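Local coordinates for cell division control protein 4 (Saccharomyces cerevisiae, PDB 3V7D) that recognises phosphorylated target proteins, including the CDK inhibitor SIC1, as the substrate-binding subunit of an SCF ubiquitin ligase, here represented by its F-box and WD40 propeller region, at residues G174-G179 against W188-G193; D182-V187 against V198-N203; K192-H197 against H247-V252; K233-S238 against N259-G264. The protein carries 1 engineered substitution. All coordinates share one frame; numbering follows the deposited sequence.

Contact 1 (G174-G179 against W188-G193)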
# COMPACT_ATOMS: atom_id res chain seq x y z
N GLY B 174 -15.88 -16.50 -4.97
CA GLY B 174 -16.23 -17.53 -4.00
C GLY B 174 -15.60 -18.88 -4.27
O GLY B 174 -16.03 -19.89 -3.72
N ILE B 175 -14.56 -18.90 -5.10
CA ILE B 175 -13.85 -20.13 -5.41
C ILE B 175 -12.56 -20.18 -4.59
O ILE B 175 -11.85 -19.17 -4.50
CB ILE B 175 -13.49 -20.22 -6.91
CG1 ILE B 175 -14.74 -20.11 -7.77
CG2 ILE B 175 -12.73 -21.51 -7.21
CD1 ILE B 175 -15.68 -21.30 -7.65
N LEU B 176 -12.26 -21.33 -4.00
CA LEU B 176 -11.03 -21.46 -3.23
C LEU B 176 -10.36 -22.83 -3.41
O LEU B 176 -11.02 -23.81 -3.74
CB LEU B 176 -11.27 -21.17 -1.75
CG LEU B 176 -12.08 -22.19 -0.93
CD1 LEU B 176 -11.16 -22.97 -0.01
CD2 LEU B 176 -13.16 -21.49 -0.13
N VAL B 177 -9.05 -22.87 -3.19
CA VAL B 177 -8.28 -24.10 -3.33
C VAL B 177 -7.63 -24.47 -2.00
O VAL B 177 -7.14 -23.61 -1.28
CB VAL B 177 -7.18 -23.93 -4.40
CG1 VAL B 177 -6.46 -25.25 -4.64
CG2 VAL B 177 -7.77 -23.40 -5.69
N SER B 178 -7.64 -25.77 -1.68
CA SER B 178 -7.07 -26.25 -0.43
C SER B 178 -6.05 -27.37 -0.62
O SER B 178 -6.11 -28.12 -1.59
CB SER B 178 -8.17 -26.72 0.52
OG SER B 178 -8.89 -27.80 -0.04
N GLY B 179 -5.12 -27.49 0.32
CA GLY B 179 -4.16 -28.58 0.34
C GLY B 179 -4.20 -29.25 1.70
O GLY B 179 -4.42 -28.59 2.71
N TRP B 188 -13.07 -25.57 -4.22
CA TRP B 188 -14.36 -25.40 -3.58
C TRP B 188 -15.12 -24.20 -4.15
O TRP B 188 -14.52 -23.22 -4.58
CB TRP B 188 -14.19 -25.20 -2.07
CG TRP B 188 -13.33 -26.21 -1.39
CD1 TRP B 188 -11.97 -26.29 -1.42
CD2 TRP B 188 -13.77 -27.29 -0.55
NE1 TRP B 188 -11.53 -27.34 -0.66
CE2 TRP B 188 -12.62 -27.98 -0.11
CE3 TRP B 188 -15.02 -27.74 -0.12
CZ2 TRP B 188 -12.68 -29.09 0.72
CZ3 TRP B 188 -15.08 -28.84 0.71
CH2 TRP B 188 -13.92 -29.50 1.12
N ASP B 189 -16.44 -24.31 -4.15
CA ASP B 189 -17.30 -23.18 -4.49
C ASP B 189 -18.11 -22.81 -3.25
O ASP B 189 -18.98 -23.57 -2.83
CB ASP B 189 -18.24 -23.55 -5.65
CG ASP B 189 -19.05 -22.36 -6.15
OD1 ASP B 189 -19.65 -21.63 -5.33
OD2 ASP B 189 -19.10 -22.15 -7.38
N ILE B 190 -17.81 -21.65 -2.68
CA ILE B 190 -18.49 -21.20 -1.47
C ILE B 190 -20.00 -21.05 -1.67
O ILE B 190 -20.79 -21.45 -0.82
CB ILE B 190 -17.90 -19.87 -0.96
CG1 ILE B 190 -16.47 -20.08 -0.47
CG2 ILE B 190 -18.74 -19.31 0.18
CD1 ILE B 190 -15.80 -18.82 0.03
N LYS B 191 -20.38 -20.49 -2.81
CA LYS B 191 -21.79 -20.20 -3.08
C LYS B 191 -22.60 -21.46 -3.37
O LYS B 191 -23.83 -21.43 -3.31
CB LYS B 191 -21.93 -19.19 -4.21
CG LYS B 191 -21.29 -17.83 -3.90
CD LYS B 191 -21.15 -16.97 -5.15
CE LYS B 191 -20.48 -17.73 -6.29
NZ LYS B 191 -19.20 -18.35 -5.85
N LYS B 192 -21.92 -22.56 -3.69
CA LYS B 192 -22.59 -23.85 -3.84
C LYS B 192 -22.44 -24.65 -2.55
O LYS B 192 -23.12 -25.66 -2.35
CB LYS B 192 -22.02 -24.64 -5.01
CG LYS B 192 -22.16 -23.96 -6.36
CD LYS B 192 -21.66 -24.86 -7.49
CE LYS B 192 -21.89 -24.22 -8.85
NZ LYS B 192 -21.57 -25.15 -9.96
N GLY B 193 -21.54 -24.19 -1.69
CA GLY B 193 -21.28 -24.83 -0.41
C GLY B 193 -20.74 -26.24 -0.54
O GLY B 193 -21.05 -27.10 0.29
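Ser-178 OG is gripped from several directions: it accepts the indole N-H of Trp-188, NE1 lying 2.8 Å from it, bonds to NE2 of His-161 and has a weak hydrogen bond with the backbone O of Arg-186. With Asp-182 on the far side of that histidine, these residues form the structural tetrad of a WD40 repeat, here WD 2. The NE1-H points almost straight at OG (168°) and in the plane of the indole, which fixes the rotation of the ring. Serine and tryptophan lie on the two strands of an antiparallel hairpin. Leu-176 and Trp-188 form a hydrogen-bonded pair of it, with Trp-188 N 2.7 Å from Leu-176 O, while Ile-175 and Asp-189 face each other as a non-hydrogen-bonded pair. On the tryptophan side of the sheet, Leu-176 divides its methyls: CD1 packs 3.7 Å from Trp-188 CD1, and CD2 reaches CG1 of Ile-190 at 3.6 Å. Ile-136 and Leu-158 of the preceding blade continue this buried layer. Past the strand end Ile-190 N still bonds Gly-174 O at 2.7 Å. Lys-191, its ammonium bonded to Gly-173 O, curls back until NZ stands 3.6 Å from CA of Gly-174, where a beta carbon would clash with it.

Contact 2 (D182-V187 against V198-N203); sequences DRTVRV and VFEGHN. Unlike the reference sequence in segment 198-203: Glu-200 (reference Lys).
With CG of Arg-186 anti to its carbonyl carbon (chi1 -83°) and CG1 of Val-198 anti to its backbone N (chi1 -180°), the two side chains run side by side and point the same way. The guanidinium lies over the valine, whose CG1 sits 3.9 Å from the plane and under its centre, while CG2 touches NE at 3.5 Å. The charge is met from the turn just before its strand by a salt bridge from NH1 to Asp-182 OD2 at 3.1 Å, an oxygen that also takes bonds from His-161 ND1 and Asp-162 N. An alanine in place of Arg-186 would probably leave this carboxylate without its positive mate and Val-198 without the flat group resting on it. Asp-182 OD1 meanwhile closes an Asx turn onto Thr-184 N at 2.8 Å. Two backbone bonds join the strands, Val-185 N to Phe-199 O at 2.9 Å and Phe-199 N to Val-185 O at 2.7 Å. Farther along, Arg-183 CB approaches His-202 O at 3.5 Å; this arginine also packs on a modified side chain of the bound peptide. His-202, bonded to Thr-222 and Asp-226, belongs to the next tetrad, so the hairpin carries the chain from WD 2 into WD 3, with the offset between sequence repeat and blade characteristic of WD40 propellers.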
# COMPACT_ATOMS: atom_id res chain seq x y z
N ASP B 182 -4.07 -35.37 3.40
CA ASP B 182 -4.61 -36.49 2.64
C ASP B 182 -4.03 -36.55 1.23
O ASP B 182 -4.47 -37.36 0.41
CB ASP B 182 -6.15 -36.47 2.61
CG ASP B 182 -6.72 -35.23 1.94
OD1 ASP B 182 -6.01 -34.58 1.14
OD2 ASP B 182 -7.89 -34.91 2.21
N ARG B 183 -3.07 -35.67 0.97
CA ARG B 183 -2.33 -35.60 -0.30
C ARG B 183 -3.16 -35.08 -1.47
O ARG B 183 -2.70 -35.06 -2.61
CB ARG B 183 -1.70 -36.95 -0.64
CG ARG B 183 -0.91 -37.56 0.51
CD ARG B 183 -0.54 -39.01 0.23
NE ARG B 183 0.08 -39.63 1.40
CZ ARG B 183 0.43 -40.91 1.47
NH1 ARG B 183 0.21 -41.71 0.44
NH2 ARG B 183 0.99 -41.39 2.57
N THR B 184 -4.38 -34.62 -1.19
CA THR B 184 -5.25 -34.11 -2.25
C THR B 184 -5.22 -32.59 -2.36
O THR B 184 -4.92 -31.88 -1.40
CB THR B 184 -6.70 -34.57 -2.05
OG1 THR B 184 -7.24 -33.96 -0.87
CG2 THR B 184 -6.78 -36.08 -1.92
N VAL B 185 -5.55 -32.10 -3.55
CA VAL B 185 -5.77 -30.69 -3.78
C VAL B 185 -7.25 -30.54 -4.12
O VAL B 185 -7.75 -31.19 -5.03
CB VAL B 185 -4.93 -30.16 -4.95
CG1 VAL B 185 -5.19 -28.69 -5.17
CG2 VAL B 185 -3.45 -30.41 -4.69
N ARG B 186 -7.95 -29.69 -3.38
CA ARG B 186 -9.39 -29.55 -3.57
C ARG B 186 -9.82 -28.14 -3.98
O ARG B 186 -9.31 -27.15 -3.45
CB ARG B 186 -10.14 -29.99 -2.31
CG ARG B 186 -10.36 -31.49 -2.21
CD ARG B 186 -11.08 -31.84 -0.92
NE ARG B 186 -11.62 -33.20 -0.92
CZ ARG B 186 -10.93 -34.28 -0.58
NH1 ARG B 186 -9.66 -34.16 -0.22
NH2 ARG B 186 -11.50 -35.47 -0.60
N VAL B 187 -10.74 -28.08 -4.93
CA VAL B 187 -11.32 -26.81 -5.36
C VAL B 187 -12.73 -26.72 -4.80
O VAL B 187 -13.50 -27.67 -4.88
CB VAL B 187 -11.39 -26.73 -6.90
CG1 VAL B 187 -11.99 -25.40 -7.34
CG2 VAL B 187 -10.00 -26.92 -7.50
N VAL B 198 -11.56 -32.74 -6.81
CA VAL B 198 -10.52 -33.32 -5.98
C VAL B 198 -9.38 -33.82 -6.86
O VAL B 198 -9.55 -34.79 -7.60
CB VAL B 198 -11.05 -34.48 -5.12
CG1 VAL B 198 -9.93 -35.06 -4.27
CG2 VAL B 198 -12.21 -34.03 -4.25
N PHE B 199 -8.23 -33.16 -6.78
CA PHE B 199 -7.07 -33.53 -7.59
C PHE B 199 -6.08 -34.38 -6.80
O PHE B 199 -5.49 -33.90 -5.83
CB PHE B 199 -6.36 -32.30 -8.14
CG PHE B 199 -7.19 -31.46 -9.07
CD1 PHE B 199 -8.30 -31.99 -9.70
CD2 PHE B 199 -6.85 -30.13 -9.31
CE1 PHE B 199 -9.07 -31.22 -10.55
CE2 PHE B 199 -7.61 -29.36 -10.16
CZ PHE B 199 -8.72 -29.90 -10.78
N GLU B 200 -5.91 -35.62 -7.21
CA GLU B 200 -4.92 -36.49 -6.59
C GLU B 200 -3.67 -36.53 -7.46
O GLU B 200 -3.72 -36.19 -8.65
CB GLU B 200 -5.48 -37.90 -6.36
CG GLU B 200 -6.71 -37.92 -5.46
CD GLU B 200 -7.18 -39.33 -5.12
OE1 GLU B 200 -6.41 -40.29 -5.35
OE2 GLU B 200 -8.32 -39.47 -4.63
N GLY B 201 -2.55 -36.94 -6.88
CA GLY B 201 -1.30 -36.98 -7.62
C GLY B 201 -0.09 -36.90 -6.70
O GLY B 201 0.87 -37.64 -6.87
N HIS B 202 -0.15 -35.98 -5.74
CA HIS B 202 0.91 -35.86 -4.74
C HIS B 202 1.03 -37.15 -3.94
O HIS B 202 0.03 -37.79 -3.62
CB HIS B 202 0.64 -34.68 -3.80
CG HIS B 202 1.07 -33.36 -4.35
ND1 HIS B 202 2.38 -33.06 -4.65
CD2 HIS B 202 0.36 -32.24 -4.64
CE1 HIS B 202 2.46 -31.83 -5.10
NE2 HIS B 202 1.25 -31.31 -5.11
N ASN B 203 2.26 -37.54 -3.64
CA ASN B 203 2.51 -38.77 -2.91
C ASN B 203 2.73 -38.52 -1.43
O ASN B 203 3.10 -39.43 -0.68
CB ASN B 203 3.69 -39.53 -3.52
CG ASN B 203 3.39 -40.02 -4.93
OD1 ASN B 203 4.12 -39.72 -5.87
ND2 ASN B 203 2.31 -40.78 -5.08

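Contact 3 (K192-H197 against H247-V252); sequences KGCCTH and HDYPLV
Lys-192, its chain extended beyond CG, crosses Tyr-249 at about a right angle and brings NZ to 3.4 Å from the tyrosine OH; the same ammonium has a weak bond to Ser-238 OG. Cys-194 turns SG between its backbone N and carbonyl carbon (chi1 73°), and the sulfur approaches the Tyr-249 ring obliquely, 5.0 Å from its centroid. Cys-195 meets the next residue instead: SG packs 3.8 Å from CB of Pro-250, a proline preceded by a cis peptide bond. Thr-196 lies over the ring face, its CG2 above the centre in a CH-pi contact 3.9 Å from the Tyr-249 centroid, while CB of His-247 lies over the opposite face. A serine in place of Tyr-249 would probably open a gap between these two groups and take away the aromatic partner of the Cys-194 sulfur. The carbonyl of Thr-196 receives Leu-251 N at 2.8 Å, the donor standing well above the carbonyl plane. His-197 then runs alongside Leu-251, NE2 lying 4.0 Å from CD2. Thr-196 and His-197 together face Val-187 in a classic beta bulge, and His-197 with Leu-251 starts a parallel pairing that adds a short fifth strand to the outer edge of an otherwise antiparallel propeller blade.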
# COMPACT_ATOMS: atom_id res chain seq x y z
N LYS B 192 -21.92 -22.56 -3.69
CA LYS B 192 -22.59 -23.85 -3.84
C LYS B 192 -22.44 -24.65 -2.55
O LYS B 192 -23.12 -25.66 -2.35
CB LYS B 192 -22.02 -24.64 -5.01
CG LYS B 192 -22.16 -23.96 -6.36
CD LYS B 192 -21.66 -24.86 -7.49
CE LYS B 192 -21.89 -24.22 -8.85
NZ LYS B 192 -21.57 -25.15 -9.96
N GLY B 193 -21.54 -24.19 -1.69
CA GLY B 193 -21.28 -24.83 -0.41
C GLY B 193 -20.74 -26.24 -0.54
O GLY B 193 -21.05 -27.10 0.29
N CYS B 194 -19.92 -26.49 -1.55
CA CYS B 194 -19.40 -27.84 -1.77
C CYS B 194 -18.04 -27.85 -2.44
O CYS B 194 -17.57 -26.83 -2.94
CB CYS B 194 -20.38 -28.66 -2.61
SG CYS B 194 -20.44 -28.17 -4.36
N CYS B 195 -17.41 -29.02 -2.44
CA CYS B 195 -16.20 -29.25 -3.21
C CYS B 195 -16.58 -29.57 -4.65
O CYS B 195 -17.47 -30.38 -4.89
CB CYS B 195 -15.40 -30.40 -2.61
SG CYS B 195 -13.91 -30.81 -3.54
N THR B 196 -15.90 -28.95 -5.61
CA THR B 196 -16.19 -29.20 -7.01
C THR B 196 -15.18 -30.13 -7.67
O THR B 196 -15.51 -30.87 -8.59
CB THR B 196 -16.30 -27.89 -7.83
OG1 THR B 196 -15.11 -27.11 -7.65
CG2 THR B 196 -17.50 -27.08 -7.39
N HIS B 197 -13.94 -30.09 -7.19
CA HIS B 197 -12.88 -30.93 -7.75
C HIS B 197 -11.94 -31.47 -6.68
O HIS B 197 -11.56 -30.75 -5.75
CB HIS B 197 -12.06 -30.13 -8.78
CG HIS B 197 -12.87 -29.56 -9.90
ND1 HIS B 197 -13.67 -28.45 -9.74
CD2 HIS B 197 -13.00 -29.93 -11.19
CE1 HIS B 197 -14.27 -28.17 -10.89
NE2 HIS B 197 -13.87 -29.06 -11.79
N HIS B 247 -23.98 -30.94 -11.15
CA HIS B 247 -23.10 -32.03 -11.55
C HIS B 247 -23.13 -33.21 -10.57
O HIS B 247 -24.09 -33.40 -9.84
CB HIS B 247 -21.66 -31.53 -11.68
CG HIS B 247 -21.34 -30.97 -13.03
ND1 HIS B 247 -20.28 -31.41 -13.79
CD2 HIS B 247 -21.94 -29.99 -13.75
CE1 HIS B 247 -20.24 -30.74 -14.92
NE2 HIS B 247 -21.23 -29.87 -14.93
N ASP B 248 -22.05 -33.99 -10.60
CA ASP B 248 -21.84 -35.09 -9.67
C ASP B 248 -20.71 -34.70 -8.71
O ASP B 248 -19.80 -35.49 -8.46
CB ASP B 248 -21.46 -36.36 -10.43
CG ASP B 248 -20.82 -36.06 -11.78
OD1 ASP B 248 -21.23 -35.08 -12.43
OD2 ASP B 248 -19.90 -36.81 -12.19
N TYR B 249 -20.79 -33.47 -8.20
CA TYR B 249 -19.76 -32.92 -7.32
C TYR B 249 -19.54 -33.78 -6.08
O TYR B 249 -20.50 -34.24 -5.46
CB TYR B 249 -20.11 -31.49 -6.91
CG TYR B 249 -20.01 -30.49 -8.04
CD1 TYR B 249 -18.94 -30.51 -8.93
CD2 TYR B 249 -20.99 -29.52 -8.23
CE1 TYR B 249 -18.85 -29.60 -9.96
CE2 TYR B 249 -20.91 -28.61 -9.26
CZ TYR B 249 -19.83 -28.65 -10.13
OH TYR B 249 -19.75 -27.74 -11.16
N PRO B 250 -18.27 -34.00 -5.70
CA PRO B 250 -17.10 -33.43 -6.38
C PRO B 250 -16.63 -34.27 -7.57
O PRO B 250 -16.78 -35.49 -7.58
CB PRO B 250 -16.03 -33.47 -5.29
CG PRO B 250 -16.37 -34.68 -4.50
CD PRO B 250 -17.88 -34.77 -4.50
N LEU B 251 -16.07 -33.59 -8.57
CA LEU B 251 -15.42 -34.27 -9.68
C LEU B 251 -14.08 -34.79 -9.20
O LEU B 251 -13.13 -34.02 -9.03
CB LEU B 251 -15.22 -33.32 -10.86
CG LEU B 251 -16.32 -33.21 -11.91
CD1 LEU B 251 -17.63 -32.75 -11.30
CD2 LEU B 251 -15.89 -32.29 -13.03
N VAL B 252 -13.99 -36.10 -8.98
CA VAL B 252 -12.77 -36.70 -8.46
C VAL B 252 -11.86 -37.17 -9.60
O VAL B 252 -12.32 -37.82 -10.54
CB VAL B 252 -13.08 -37.88 -7.52
CG1 VAL B 252 -11.81 -38.40 -6.87
CG2 VAL B 252 -14.09 -37.45 -6.46

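Contact 4 (K233-S238 against N259-G264)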
# COMPACT_ATOMS: atom_id res chain seq x y z
N LYS B 233 -4.45 -26.45 -13.88
CA LYS B 233 -5.32 -25.37 -14.31
C LYS B 233 -6.50 -25.26 -13.35
O LYS B 233 -7.04 -26.27 -12.92
CB LYS B 233 -5.82 -25.61 -15.74
CG LYS B 233 -4.74 -25.50 -16.80
CD LYS B 233 -5.30 -25.68 -18.20
CE LYS B 233 -5.77 -27.10 -18.42
NZ LYS B 233 -4.64 -28.07 -18.41
N LEU B 234 -6.87 -24.03 -13.00
CA LEU B 234 -8.05 -23.79 -12.17
C LEU B 234 -9.30 -23.87 -13.04
O LEU B 234 -9.45 -23.11 -13.99
CB LEU B 234 -7.97 -22.42 -11.50
CG LEU B 234 -9.16 -22.03 -10.61
CD1 LEU B 234 -9.19 -22.88 -9.35
CD2 LEU B 234 -9.11 -20.55 -10.26
N PRO B 235 -10.20 -24.81 -12.72
CA PRO B 235 -11.43 -25.03 -13.49
C PRO B 235 -12.33 -23.79 -13.55
O PRO B 235 -12.44 -23.05 -12.57
CB PRO B 235 -12.13 -26.15 -12.70
CG PRO B 235 -11.02 -26.88 -12.02
CD PRO B 235 -10.02 -25.81 -11.66
N LYS B 236 -12.95 -23.58 -14.70
CA LYS B 236 -13.84 -22.44 -14.92
C LYS B 236 -15.24 -22.70 -14.37
O LYS B 236 -15.63 -23.84 -14.12
CB LYS B 236 -13.91 -22.10 -16.41
CG LYS B 236 -13.34 -23.16 -17.34
CD LYS B 236 -14.29 -24.35 -17.53
CE LYS B 236 -13.66 -25.43 -18.40
NZ LYS B 236 -12.40 -25.95 -17.80
N GLU B 237 -16.00 -21.62 -14.16
CA GLU B 237 -17.36 -21.72 -13.62
C GLU B 237 -18.36 -22.21 -14.67
O GLU B 237 -18.14 -22.07 -15.87
CB GLU B 237 -17.81 -20.38 -13.03
CG GLU B 237 -17.01 -19.91 -11.82
CD GLU B 237 -15.93 -18.91 -12.18
OE1 GLU B 237 -15.78 -18.58 -13.38
OE2 GLU B 237 -15.22 -18.44 -11.26
N SER B 238 -19.47 -22.78 -14.20
CA SER B 238 -20.44 -23.42 -15.08
C SER B 238 -21.66 -22.55 -15.38
O SER B 238 -21.94 -21.57 -14.67
CB SER B 238 -20.89 -24.76 -14.49
OG SER B 238 -21.43 -24.60 -13.18
N ASN B 259 -6.36 -36.47 -15.97
CA ASN B 259 -6.91 -35.24 -15.42
C ASN B 259 -6.62 -34.09 -16.38
O ASN B 259 -5.48 -33.66 -16.51
CB ASN B 259 -6.28 -34.96 -14.06
CG ASN B 259 -6.88 -33.75 -13.36
OD1 ASN B 259 -7.58 -32.93 -13.96
ND2 ASN B 259 -6.59 -33.63 -12.07
N PRO B 260 -7.66 -33.59 -17.07
CA PRO B 260 -7.48 -32.52 -18.06
C PRO B 260 -7.06 -31.20 -17.42
O PRO B 260 -6.68 -30.27 -18.13
CB PRO B 260 -8.87 -32.39 -18.70
CG PRO B 260 -9.81 -32.90 -17.66
CD PRO B 260 -9.07 -33.98 -16.93
N TYR B 261 -7.13 -31.12 -16.09
CA TYR B 261 -6.69 -29.93 -15.38
C TYR B 261 -5.26 -30.09 -14.88
O TYR B 261 -4.69 -29.17 -14.29
CB TYR B 261 -7.63 -29.61 -14.22
CG TYR B 261 -9.06 -29.41 -14.63
CD1 TYR B 261 -9.44 -28.28 -15.36
CD2 TYR B 261 -10.05 -30.33 -14.30
CE1 TYR B 261 -10.76 -28.09 -15.75
CE2 TYR B 261 -11.36 -30.14 -14.68
CZ TYR B 261 -11.72 -29.02 -15.40
OH TYR B 261 -13.03 -28.84 -15.78
N PHE B 262 -4.67 -31.26 -15.12
CA PHE B 262 -3.30 -31.51 -14.71
C PHE B 262 -2.32 -31.02 -15.77
O PHE B 262 -2.51 -31.25 -16.97
CB PHE B 262 -3.10 -33.00 -14.41
CG PHE B 262 -1.68 -33.38 -14.12
CD1 PHE B 262 -1.06 -32.96 -12.96
CD2 PHE B 262 -0.97 -34.18 -15.00
CE1 PHE B 262 0.25 -33.32 -12.69
CE2 PHE B 262 0.34 -34.54 -14.74
CZ PHE B 262 0.95 -34.11 -13.58
N VAL B 263 -1.27 -30.34 -15.33
CA VAL B 263 -0.30 -29.76 -16.27
C VAL B 263 1.01 -30.53 -16.26
O VAL B 263 1.51 -30.92 -17.31
CB VAL B 263 -0.03 -28.28 -15.95
CG1 VAL B 263 0.94 -27.69 -16.97
CG2 VAL B 263 -1.32 -27.48 -15.93
N GLY B 264 1.56 -30.75 -15.07
CA GLY B 264 2.81 -31.48 -14.95
C GLY B 264 3.44 -31.38 -13.57
O GLY B 264 2.94 -30.68 -12.69
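A type I beta turn from Asn-259 to Phe-262, entered through an Asx turn in which Asn-259 OD1 takes Tyr-261 N, offers two successive carbonyls to Lys-233. The backbone N of Lys-233 bonds Tyr-261 O at 2.8 Å, in the carbonyl plane. Its side chain serves the other: bends at chi3 (-68°) and chi4 (-67°) fold the ammonium back so that NZ reaches Pro-260 O at 3.0 Å. One lysine thus holds the turn by both its main chain and its tip. These bonds sit where strand 229-233 ends and strand 262-266, an edge strand of the same four-stranded propeller blade, begins; Val-263 and Gly-264 share Val-231 as partner there in a classic beta bulge. Val-263 CG2 packs against CG of Lys-233 at 4.0 Å, the two side chains crossing at about a right angle. Beyond the strand, the chain leaves through Pro-235, whose CG lies over the centre of the Tyr-261 ring, 3.9 Å from its centroid and only 8° off the normal, a textbook CH-pi contact. The ammonium of Lys-236 comes to the same ring differently: NZ stands at the edge, near the ring plane, 3.4 Å from CE1, and so does not lie over the aromatic face. The ring of His-197, from the preceding blade, meets Tyr-261 with its plane turned nearly perpendicular.

How the contacts relate
Contacts 1 and 2 are buried and share strand 185-189, one on each flank; contact 2 and contact 3 likewise share strand 194-199, so three contacts bind neighbouring strands of a single blade. Contact 3 is partly buried, and contact 4, which belongs to the next blade, lies at the surface. Chemistry follows place: tetrad bonds and aliphatic packing in contact 1, an arginine, salt-bridged to aspartate, lying on valine in contact 2, then tyrosine rings overlaid by threonine in contact 3 and proline in contact 4, with lysine ammoniums nearby. Phe-199 of contact 2 bridges the blades, packing against Pro-235 and Tyr-261 of contact 4.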